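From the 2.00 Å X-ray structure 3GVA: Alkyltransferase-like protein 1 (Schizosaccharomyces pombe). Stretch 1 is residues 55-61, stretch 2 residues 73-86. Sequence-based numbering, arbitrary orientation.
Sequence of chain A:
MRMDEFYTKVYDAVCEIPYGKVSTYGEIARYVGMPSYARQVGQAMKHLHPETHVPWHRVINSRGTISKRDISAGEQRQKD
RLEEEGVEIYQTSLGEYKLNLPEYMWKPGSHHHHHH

Stretch 1, residues 55-61: PWHRVIN
Stretch 2, residues 73-86: AGEQRQKDRLEEEG

Residues 55-61 form a short, mostly irregular segment that lies against one side of the helix in residues 73-86. Trp56, His57 and Arg58 make a single 3-10 turn, with phi/psi of -56/-23, -66/-17 and -85/0; it is fastened by Arg58 N to Pro55 O at 3.0 Å and Val59 N to Trp56 O at 3.1 Å. Val59 (-105/121) and Ile60 (-130/167) then extend the chain. The second stretch is regular helix from Ala73, its phi/psi near -60/-45 and its i to i+4 bonds running from Arg77 N to Ala73 O (2.8 Å) onward. Near the C-terminal end the pattern tightens: Glu85 N lies 3.0 Å from Leu82 O, while the bond from Glu85 N to Arg81 O, at 3.4 Å, is weak. Gly86 follows at phi/psi 86/7, where a CB would be jammed against the preceding carbonyl O, so glycine suits the position. The register is set by His57 and Gln78, whose CA atoms are 4.8 Å apart, and 511 Å² of surface is buried in all. From Trp56 to Arg58 the turn advances in the same general sense as the helix, Trp56 meeting Gly74 to Arg81 and Arg58 reaching Glu85; the chain then turns back, so that Ile60 lies by Gln78 and Leu82.

Gln78 is the central polar link. With chi1 175° and chi2 159°, both t, and chi3 37°, its amide reaches one carbonyl within the 3-10 turn and one just beyond it. Gln78 NE2 donates to His57 O at 2.7 Å and to Val59 O at 3.0 Å. A primary amide suits this place because its two hydrogens can satisfy two carbonyls that the short turn leaves available. Beside it, Leu82 (m, t) supplies a hydrocarbon end: Leu82 CD1 is 4.3 Å from Ile60 CG2, an apolar contact, with Ile60 in the p, t rotamer.

About two helical turns on from Gln78, the charged end of the contact centers on Glu85. Its CA-to-CB bond points toward the first stretch, and its m, t rotamer carries the carboxylate to two basic side chains. His57, with chi1 62° (p) and chi2 -71°, donates from NE2 to Glu85 OE1 at 2.6 Å, the oxygen lying at the ring edge, where an imidazole N-H points. Arg58 (m, t, t, chi4 153°) starts away from the helix, but its long chain brings the guanidinium back to form a salt bridge: Arg58 NE to Glu85 OE2 is 2.8 Å and Arg58 NH2 to Glu85 OE1 is 2.9 Å. Two guanidinium nitrogens thus meet the two carboxylate oxygens.

Arg81 (m, t, t, chi4 -158°) touches both aromatic rings, His57 with its aliphatic part and Trp56 with its guanidinium. Arg81 CD sits over one face of His57, 4.2 Å from the ring centroid, in a CH-pi contact. Farther along, the guanidinium presents a face to Trp56, with Arg81 NH1 3.7 Å from Trp56 NE1. Water 1 accepts from Trp56 NE1 at 3.0 Å and, weakly, from Arg81 NH1 at 3.3 Å. Trp56 (chi1 58°, p; chi2 -87°) sends its six-membered ring toward the helix: Trp56 CH2 lies 3.6 Å from Gly74 O and 4.0 Å from Arg77 CB, both at the ring edge, while Trp56 CZ3 is 3.8 Å from Gln78 CB.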

# COMPACT_ATOMS: atom_id res chain seq x y z
N PRO A 55 -2.00 2.97 -8.23
CA PRO A 55 -2.67 3.29 -6.97
C PRO A 55 -1.91 2.84 -5.72
O PRO A 55 -2.43 2.06 -4.91
CB PRO A 55 -4.02 2.60 -7.11
CG PRO A 55 -3.67 1.37 -7.90
CD PRO A 55 -2.72 1.91 -8.96
N TRP A 56 -0.69 3.35 -5.56
CA TRP A 56 0.18 3.01 -4.44
C TRP A 56 -0.45 3.26 -3.07
O TRP A 56 -0.04 2.66 -2.07
CB TRP A 56 1.49 3.80 -4.53
CG TRP A 56 1.26 5.28 -4.56
CD1 TRP A 56 1.02 6.06 -5.66
CD2 TRP A 56 1.15 6.15 -3.43
NE1 TRP A 56 0.77 7.35 -5.29
CE2 TRP A 56 0.85 7.44 -3.92
CE3 TRP A 56 1.29 5.97 -2.05
CZ2 TRP A 56 0.67 8.55 -3.08
CZ3 TRP A 56 1.11 7.07 -1.21
CH2 TRP A 56 0.80 8.34 -1.73
N HIS A 57 -1.44 4.14 -3.01
CA HIS A 57 -2.06 4.45 -1.73
C HIS A 57 -2.81 3.25 -1.16
O HIS A 57 -3.12 3.22 0.03
CB HIS A 57 -3.00 5.65 -1.87
CG HIS A 57 -4.14 5.43 -2.81
ND1 HIS A 57 -3.98 5.33 -4.17
CD2 HIS A 57 -5.46 5.22 -2.57
CE1 HIS A 57 -5.14 5.07 -4.74
NE2 HIS A 57 -6.06 4.99 -3.79
N ARG A 58 -3.10 2.26 -2.00
CA ARG A 58 -3.81 1.07 -1.55
C ARG A 58 -2.89 0.01 -0.95
O ARG A 58 -3.34 -1.05 -0.52
CB ARG A 58 -4.62 0.46 -2.70
CG ARG A 58 -5.77 1.37 -3.14
CD ARG A 58 -6.54 0.82 -4.32
NE ARG A 58 -7.41 1.86 -4.87
CZ ARG A 58 -7.81 1.91 -6.14
NH1 ARG A 58 -7.42 0.98 -7.00
NH2 ARG A 58 -8.56 2.92 -6.55
N VAL A 59 -1.60 0.29 -0.91
CA VAL A 59 -0.64 -0.64 -0.31
C VAL A 59 -0.23 -0.06 1.05
O VAL A 59 0.26 1.07 1.13
CB VAL A 59 0.61 -0.82 -1.22
CG1 VAL A 59 1.54 -1.87 -0.64
CG2 VAL A 59 0.17 -1.24 -2.62
N ILE A 60 -0.47 -0.81 2.12
CA ILE A 60 -0.14 -0.34 3.47
C ILE A 60 0.66 -1.41 4.20
O ILE A 60 0.71 -2.55 3.75
CB ILE A 60 -1.41 -0.04 4.29
CG1 ILE A 60 -2.22 -1.33 4.50
CG2 ILE A 60 -2.27 0.99 3.57
CD1 ILE A 60 -3.46 -1.14 5.37
N ASN A 61 1.27 -1.07 5.33
CA ASN A 61 2.02 -2.09 6.04
C ASN A 61 1.06 -3.05 6.73
O ASN A 61 -0.11 -2.73 6.97
CB ASN A 61 3.02 -1.47 7.02
CG ASN A 61 2.39 -0.51 7.99
OD1 ASN A 61 1.62 -0.90 8.86
ND2 ASN A 61 2.73 0.77 7.85
N ALA A 73 4.32 14.29 3.53
CA ALA A 73 3.42 14.67 2.45
C ALA A 73 2.82 13.40 1.84
O ALA A 73 1.62 13.32 1.62
CB ALA A 73 4.18 15.45 1.39
N GLY A 74 3.67 12.41 1.60
CA GLY A 74 3.21 11.15 1.03
C GLY A 74 2.18 10.48 1.92
O GLY A 74 1.15 10.00 1.45
N GLU A 75 2.45 10.44 3.22
CA GLU A 75 1.53 9.83 4.17
C GLU A 75 0.20 10.58 4.19
O GLU A 75 -0.87 9.96 4.30
CB GLU A 75 2.18 9.80 5.56
CG GLU A 75 3.36 8.83 5.63
CD GLU A 75 4.14 8.91 6.93
OE1 GLU A 75 5.06 8.08 7.14
OE2 GLU A 75 3.84 9.81 7.75
N GLN A 76 0.26 11.90 4.07
CA GLN A 76 -0.96 12.73 4.05
C GLN A 76 -1.73 12.43 2.77
O GLN A 76 -2.96 12.34 2.77
CB GLN A 76 -0.60 14.21 4.12
CG GLN A 76 -1.80 15.16 4.11
CD GLN A 76 -2.72 14.95 5.29
OE1 GLN A 76 -3.49 13.99 5.34
NE2 GLN A 76 -2.63 15.85 6.27
N ARG A 77 -1.00 12.29 1.66
CA ARG A 77 -1.62 11.98 0.38
C ARG A 77 -2.30 10.62 0.49
O ARG A 77 -3.45 10.46 0.10
CB ARG A 77 -0.57 11.95 -0.74
CG ARG A 77 0.14 13.27 -0.95
CD ARG A 77 1.12 13.22 -2.12
NE ARG A 77 0.43 13.26 -3.41
CZ ARG A 77 1.04 13.42 -4.58
NH1 ARG A 77 2.35 13.56 -4.64
NH2 ARG A 77 0.32 13.44 -5.70
N GLN A 78 -1.58 9.64 1.03
CA GLN A 78 -2.17 8.31 1.17
C GLN A 78 -3.43 8.34 2.02
O GLN A 78 -4.44 7.72 1.66
CB GLN A 78 -1.16 7.32 1.77
CG GLN A 78 -1.75 5.95 2.05
CD GLN A 78 -0.69 4.87 2.14
OE1 GLN A 78 0.40 5.09 2.65
NE2 GLN A 78 -1.02 3.68 1.65
N LYS A 79 -3.39 9.05 3.14
CA LYS A 79 -4.57 9.14 4.00
C LYS A 79 -5.72 9.78 3.23
O LYS A 79 -6.82 9.24 3.20
CB LYS A 79 -4.25 9.97 5.25
CG LYS A 79 -5.43 10.14 6.19
CD LYS A 79 -5.00 10.74 7.53
CE LYS A 79 -6.18 10.91 8.47
NZ LYS A 79 -7.17 11.90 7.95
N ASP A 80 -5.46 10.92 2.60
CA ASP A 80 -6.48 11.63 1.82
C ASP A 80 -7.12 10.72 0.78
O ASP A 80 -8.34 10.67 0.64
CB ASP A 80 -5.87 12.84 1.10
CG ASP A 80 -5.79 14.09 1.97
OD1 ASP A 80 -6.24 14.05 3.13
OD2 ASP A 80 -5.27 15.12 1.49
N ARG A 81 -6.28 9.99 0.05
CA ARG A 81 -6.77 9.10 -0.99
C ARG A 81 -7.55 7.92 -0.46
O ARG A 81 -8.56 7.53 -1.04
CB ARG A 81 -5.60 8.63 -1.85
CG ARG A 81 -4.80 9.77 -2.44
CD ARG A 81 -3.80 9.27 -3.47
NE ARG A 81 -2.86 10.31 -3.86
CZ ARG A 81 -2.18 10.31 -5.01
NH1 ARG A 81 -2.34 9.31 -5.87
NH2 ARG A 81 -1.33 11.28 -5.29
N LEU A 82 -7.08 7.32 0.64
CA LEU A 82 -7.80 6.19 1.21
C LEU A 82 -9.19 6.62 1.70
O LEU A 82 -10.20 5.95 1.46
CB LEU A 82 -6.99 5.58 2.36
CG LEU A 82 -5.83 4.70 1.88
CD1 LEU A 82 -4.98 4.23 3.07
CD2 LEU A 82 -6.40 3.51 1.12
N GLU A 83 -9.25 7.75 2.40
CA GLU A 83 -10.53 8.23 2.90
C GLU A 83 -11.52 8.49 1.76
O GLU A 83 -12.72 8.25 1.91
CB GLU A 83 -10.32 9.49 3.75
CG GLU A 83 -9.61 9.17 5.07
CD GLU A 83 -9.61 10.33 6.05
OE1 GLU A 83 -9.05 11.39 5.72
OE2 GLU A 83 -10.17 10.17 7.16
N GLU A 84 -11.03 8.94 0.61
CA GLU A 84 -11.90 9.20 -0.54
C GLU A 84 -12.53 7.92 -1.08
O GLU A 84 -13.61 7.95 -1.67
CB GLU A 84 -11.12 9.90 -1.65
CG GLU A 84 -10.81 11.36 -1.35
CD GLU A 84 -9.88 11.97 -2.37
OE1 GLU A 84 -9.65 13.20 -2.30
OE2 GLU A 84 -9.39 11.24 -3.25
N GLU A 85 -11.86 6.78 -0.88
CA GLU A 85 -12.39 5.51 -1.35
C GLU A 85 -13.21 4.79 -0.27
O GLU A 85 -13.49 3.59 -0.38
CB GLU A 85 -11.26 4.62 -1.88
CG GLU A 85 -10.50 5.27 -3.03
CD GLU A 85 -9.38 4.41 -3.61
OE1 GLU A 85 -8.60 4.96 -4.42
OE2 GLU A 85 -9.29 3.21 -3.27
N GLY A 86 -13.61 5.53 0.76
CA GLY A 86 -14.42 4.96 1.83
C GLY A 86 -13.73 4.26 2.99
O GLY A 86 -14.40 3.66 3.83
O HOH W 1 0.54 9.40 -7.51